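Local coordinates for ankyrin repeat domain protein (Legionella pneumophila subsp. pneumophila, PDB 6MCA), which is a Legionella effector with ankyrin repeats and a cysteine protease-like region that interacts with the host LARP7 component of the 7SK snRNP complex, at residues Ser198-Thr208 with Leu379-Arg390. Residues are numbered along the deposited sequence; the frame is centred on the assembly and turned at random.
Sequences SLRRFISSYST and LYDEWVEWDKDR
Phe202 on the C-terminal turn of helix 188-202 meets Trp383 and Trp386 of helix 373-399 where the two helix segments cross almost perpendicularly, at 94°, with their axes 10.6 Å apart. The resulting aromatic cluster illustrates how one ring can join two helices far apart in sequence. Phe202, with CG anti to its own nitrogen (chi1 177°), reaches between the two indoles, one helical turn apart. It offers a face to the edge of Trp383, and CD1 of that indole lies 3.7 Å from Phe202 CG. Toward Trp386 the roles reverse: Phe202 presents its edge, CD1 standing 3.6 Å from Trp386 CD2, while Phe202 CA makes a CH-pi contact with the six-membered ring of the same indole. Both pairs are edge-to-face, with the planes inclined rather than strictly perpendicular. Leu199 CD2 covers a face of Trp383, 3.6 Å from CE2, and Val356 of helix 355-364 touches both side chains. From the end of the type I turn Phe202-Ser205 onward, the hydroxyls of Ser205 and Ser207 approach the edge of Trp386, and Thr208 CG2 lies over a face. Asp387 is buried and takes Arg390 NH2 on the syn lone pair of OD1 at 2.6 Å, while its OD2 pairs with Arg162, so two arginines fix the carboxylate. Arg201 CD rests over a face of the Arg390 guanidinium, and Arg201 NE itself forms a salt bridge with Asp197. Beside this network, Trp383 NE1 donates to Ser198 OG at 2.8 Å, the oxygen lying 21° out of the indole plane.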
# COMPACT_ATOMS: atom_id res chain seq x y z
N SER A 198 -4.28 5.17 -8.04
CA SER A 198 -5.67 4.89 -8.35
C SER A 198 -6.45 6.17 -8.61
O SER A 198 -7.28 6.22 -9.53
CB SER A 198 -6.31 4.10 -7.21
OG SER A 198 -7.73 4.12 -7.30
N LEU A 199 -6.19 7.22 -7.83
CA LEU A 199 -6.83 8.51 -8.10
C LEU A 199 -6.40 9.04 -9.46
O LEU A 199 -7.23 9.55 -10.23
CB LEU A 199 -6.49 9.51 -7.00
CG LEU A 199 -7.13 9.25 -5.64
CD1 LEU A 199 -6.62 10.25 -4.61
CD2 LEU A 199 -8.65 9.32 -5.74
N ARG A 200 -5.10 8.94 -9.78
CA ARG A 200 -4.61 9.39 -11.07
C ARG A 200 -5.31 8.67 -12.22
O ARG A 200 -5.74 9.29 -13.19
CB ARG A 200 -3.10 9.19 -11.16
CG ARG A 200 -2.52 9.55 -12.52
CD ARG A 200 -1.08 9.07 -12.66
NE ARG A 200 -0.98 7.62 -12.74
CZ ARG A 200 -1.13 6.93 -13.86
NH1 ARG A 200 -1.39 7.55 -15.00
NH2 ARG A 200 -1.03 5.60 -13.85
N ARG A 201 -5.43 7.34 -12.11
CA ARG A 201 -6.14 6.58 -13.14
C ARG A 201 -7.62 6.94 -13.17
O ARG A 201 -8.23 6.93 -14.24
CB ARG A 201 -5.96 5.09 -12.90
CG ARG A 201 -4.52 4.61 -12.95
CD ARG A 201 -4.42 3.13 -12.63
NE ARG A 201 -3.04 2.66 -12.71
CZ ARG A 201 -2.45 2.30 -13.84
NH1 ARG A 201 -3.11 2.36 -14.99
NH2 ARG A 201 -1.19 1.87 -13.83
N PHE A 202 -8.20 7.25 -12.01
CA PHE A 202 -9.63 7.52 -11.93
C PHE A 202 -9.98 8.80 -12.67
O PHE A 202 -10.89 8.80 -13.51
CB PHE A 202 -10.04 7.62 -10.46
CG PHE A 202 -11.48 7.96 -10.26
CD1 PHE A 202 -12.49 7.10 -10.67
CD2 PHE A 202 -11.84 9.15 -9.64
CE1 PHE A 202 -13.82 7.42 -10.48
CE2 PHE A 202 -13.17 9.47 -9.44
CZ PHE A 202 -14.16 8.61 -9.86
N ILE A 203 -9.27 9.89 -12.40
CA ILE A 203 -9.57 11.16 -13.07
C ILE A 203 -9.13 11.17 -14.53
O ILE A 203 -9.38 12.15 -15.23
CB ILE A 203 -8.95 12.36 -12.34
CG1 ILE A 203 -7.43 12.24 -12.30
CG2 ILE A 203 -9.51 12.47 -10.93
CD1 ILE A 203 -6.76 13.39 -11.58
N SER A 204 -8.48 10.11 -15.00
CA SER A 204 -8.04 10.01 -16.38
C SER A 204 -8.88 9.04 -17.20
O SER A 204 -8.60 8.86 -18.39
CB SER A 204 -6.57 9.58 -16.44
OG SER A 204 -6.43 8.20 -16.15
N SER A 205 -9.88 8.41 -16.60
CA SER A 205 -10.73 7.48 -17.32
C SER A 205 -11.79 8.24 -18.11
O SER A 205 -12.29 9.28 -17.66
CB SER A 205 -11.39 6.50 -16.35
OG SER A 205 -12.13 5.50 -17.04
N TYR A 206 -12.12 7.73 -19.29
CA TYR A 206 -13.21 8.31 -20.07
C TYR A 206 -14.52 8.26 -19.29
O TYR A 206 -15.25 9.26 -19.20
CB TYR A 206 -13.35 7.58 -21.41
CG TYR A 206 -12.25 7.85 -22.40
CD1 TYR A 206 -11.73 9.13 -22.56
CD2 TYR A 206 -11.72 6.83 -23.18
CE1 TYR A 206 -10.72 9.39 -23.47
CE2 TYR A 206 -10.71 7.07 -24.09
CZ TYR A 206 -10.21 8.36 -24.23
OH TYR A 206 -9.20 8.60 -25.14
N SER A 207 -14.81 7.11 -18.68
CA SER A 207 -16.07 6.89 -17.98
C SER A 207 -16.30 7.85 -16.82
O SER A 207 -17.40 7.85 -16.25
CB SER A 207 -16.11 5.45 -17.46
OG SER A 207 -14.95 5.14 -16.70
N THR A 208 -15.32 8.68 -16.46
CA THR A 208 -15.46 9.62 -15.36
C THR A 208 -15.42 11.07 -15.82
O THR A 208 -15.24 11.97 -15.00
CB THR A 208 -14.38 9.38 -14.31
OG1 THR A 208 -13.12 9.89 -14.78
CG2 THR A 208 -14.23 7.89 -14.02
N LEU A 379 -18.78 10.78 -4.53
CA LEU A 379 -17.52 10.64 -5.25
C LEU A 379 -16.71 9.47 -4.72
O LEU A 379 -16.10 8.73 -5.49
CB LEU A 379 -16.72 11.94 -5.14
CG LEU A 379 -15.52 12.14 -6.07
CD1 LEU A 379 -15.98 12.34 -7.50
CD2 LEU A 379 -14.68 13.31 -5.59
N TYR A 380 -16.69 9.30 -3.39
CA TYR A 380 -15.96 8.19 -2.79
C TYR A 380 -16.51 6.85 -3.26
O TYR A 380 -15.76 5.95 -3.64
CB TYR A 380 -16.03 8.31 -1.26
CG TYR A 380 -15.54 7.10 -0.50
CD1 TYR A 380 -14.19 6.80 -0.42
CD2 TYR A 380 -16.44 6.28 0.17
CE1 TYR A 380 -13.74 5.70 0.29
CE2 TYR A 380 -16.00 5.17 0.88
CZ TYR A 380 -14.65 4.89 0.94
OH TYR A 380 -14.22 3.79 1.64
N ASP A 381 -17.84 6.71 -3.25
CA ASP A 381 -18.46 5.46 -3.70
C ASP A 381 -18.16 5.20 -5.18
O ASP A 381 -17.82 4.08 -5.57
CB ASP A 381 -19.97 5.50 -3.46
CG ASP A 381 -20.32 5.40 -1.99
OD1 ASP A 381 -19.55 4.79 -1.23
OD2 ASP A 381 -21.39 5.93 -1.60
N GLU A 382 -18.30 6.24 -6.01
CA GLU A 382 -18.02 6.08 -7.44
C GLU A 382 -16.58 5.66 -7.67
O GLU A 382 -16.31 4.75 -8.47
CB GLU A 382 -18.34 7.38 -8.18
CG GLU A 382 -18.45 7.23 -9.69
CD GLU A 382 -19.47 8.17 -10.29
OE1 GLU A 382 -20.03 9.00 -9.55
OE2 GLU A 382 -19.71 8.07 -11.52
N TRP A 383 -15.63 6.30 -6.98
CA TRP A 383 -14.22 5.96 -7.13
C TRP A 383 -13.94 4.53 -6.69
O TRP A 383 -13.22 3.80 -7.38
CB TRP A 383 -13.37 6.95 -6.32
CG TRP A 383 -11.94 6.54 -6.13
CD1 TRP A 383 -11.05 6.19 -7.09
CD2 TRP A 383 -11.24 6.44 -4.88
NE1 TRP A 383 -9.83 5.88 -6.53
CE2 TRP A 383 -9.93 6.03 -5.17
CE3 TRP A 383 -11.60 6.66 -3.55
CZ2 TRP A 383 -8.97 5.83 -4.18
CZ3 TRP A 383 -10.65 6.47 -2.56
CH2 TRP A 383 -9.35 6.06 -2.88
N VAL A 384 -14.52 4.11 -5.57
CA VAL A 384 -14.25 2.76 -5.06
C VAL A 384 -14.80 1.70 -6.02
O VAL A 384 -14.11 0.72 -6.33
CB VAL A 384 -14.81 2.60 -3.64
CG1 VAL A 384 -14.83 1.13 -3.23
CG2 VAL A 384 -13.99 3.42 -2.65
N GLU A 385 -16.03 1.89 -6.50
CA GLU A 385 -16.59 0.91 -7.42
C GLU A 385 -15.83 0.89 -8.74
O GLU A 385 -15.58 -0.19 -9.31
CB GLU A 385 -18.08 1.19 -7.65
CG GLU A 385 -18.96 0.90 -6.44
CD GLU A 385 -18.84 -0.53 -5.95
OE1 GLU A 385 -18.38 -0.74 -4.81
OE2 GLU A 385 -19.20 -1.46 -6.71
N TRP A 386 -15.45 2.07 -9.25
CA TRP A 386 -14.66 2.13 -10.47
C TRP A 386 -13.34 1.40 -10.30
O TRP A 386 -12.89 0.70 -11.21
CB TRP A 386 -14.42 3.59 -10.86
CG TRP A 386 -13.54 3.75 -12.07
CD1 TRP A 386 -13.94 3.88 -13.36
CD2 TRP A 386 -12.11 3.77 -12.09
NE1 TRP A 386 -12.85 3.99 -14.19
CE2 TRP A 386 -11.71 3.93 -13.43
CE3 TRP A 386 -11.12 3.68 -11.10
CZ2 TRP A 386 -10.37 4.00 -13.81
CZ3 TRP A 386 -9.80 3.75 -11.48
CH2 TRP A 386 -9.43 3.91 -12.82
N ASP A 387 -12.70 1.54 -9.13
CA ASP A 387 -11.41 0.88 -8.93
C ASP A 387 -11.58 -0.63 -8.81
O ASP A 387 -10.74 -1.39 -9.32
CB ASP A 387 -10.73 1.44 -7.68
CG ASP A 387 -9.21 1.38 -7.77
OD1 ASP A 387 -8.67 1.67 -8.86
OD2 ASP A 387 -8.57 1.03 -6.76
N LYS A 388 -12.64 -1.09 -8.15
CA LYS A 388 -12.96 -2.51 -8.14
C LYS A 388 -13.04 -3.05 -9.57
O LYS A 388 -12.36 -4.03 -9.92
CB LYS A 388 -14.29 -2.76 -7.42
CG LYS A 388 -14.26 -2.58 -5.92
CD LYS A 388 -15.62 -2.92 -5.33
CE LYS A 388 -15.66 -2.71 -3.83
NZ LYS A 388 -17.01 -3.00 -3.27
N ASP A 389 -13.86 -2.42 -10.40
CA ASP A 389 -14.04 -2.90 -11.77
C ASP A 389 -12.75 -2.77 -12.58
O ASP A 389 -12.48 -3.62 -13.44
CB ASP A 389 -15.19 -2.15 -12.44
CG ASP A 389 -16.54 -2.51 -11.86
OD1 ASP A 389 -16.74 -3.70 -11.51
OD2 ASP A 389 -17.40 -1.61 -11.73
N ARG A 390 -11.94 -1.75 -12.32
CA ARG A 390 -10.68 -1.59 -13.04
C ARG A 390 -9.72 -2.72 -12.72
O ARG A 390 -9.08 -3.28 -13.62
CB ARG A 390 -10.05 -0.24 -12.68
CG ARG A 390 -8.79 0.10 -13.48
CD ARG A 390 -7.52 -0.23 -12.70
NE ARG A 390 -7.37 0.57 -11.49
CZ ARG A 390 -6.24 0.67 -10.80
NH1 ARG A 390 -5.15 0.03 -11.20
NH2 ARG A 390 -6.20 1.42 -9.70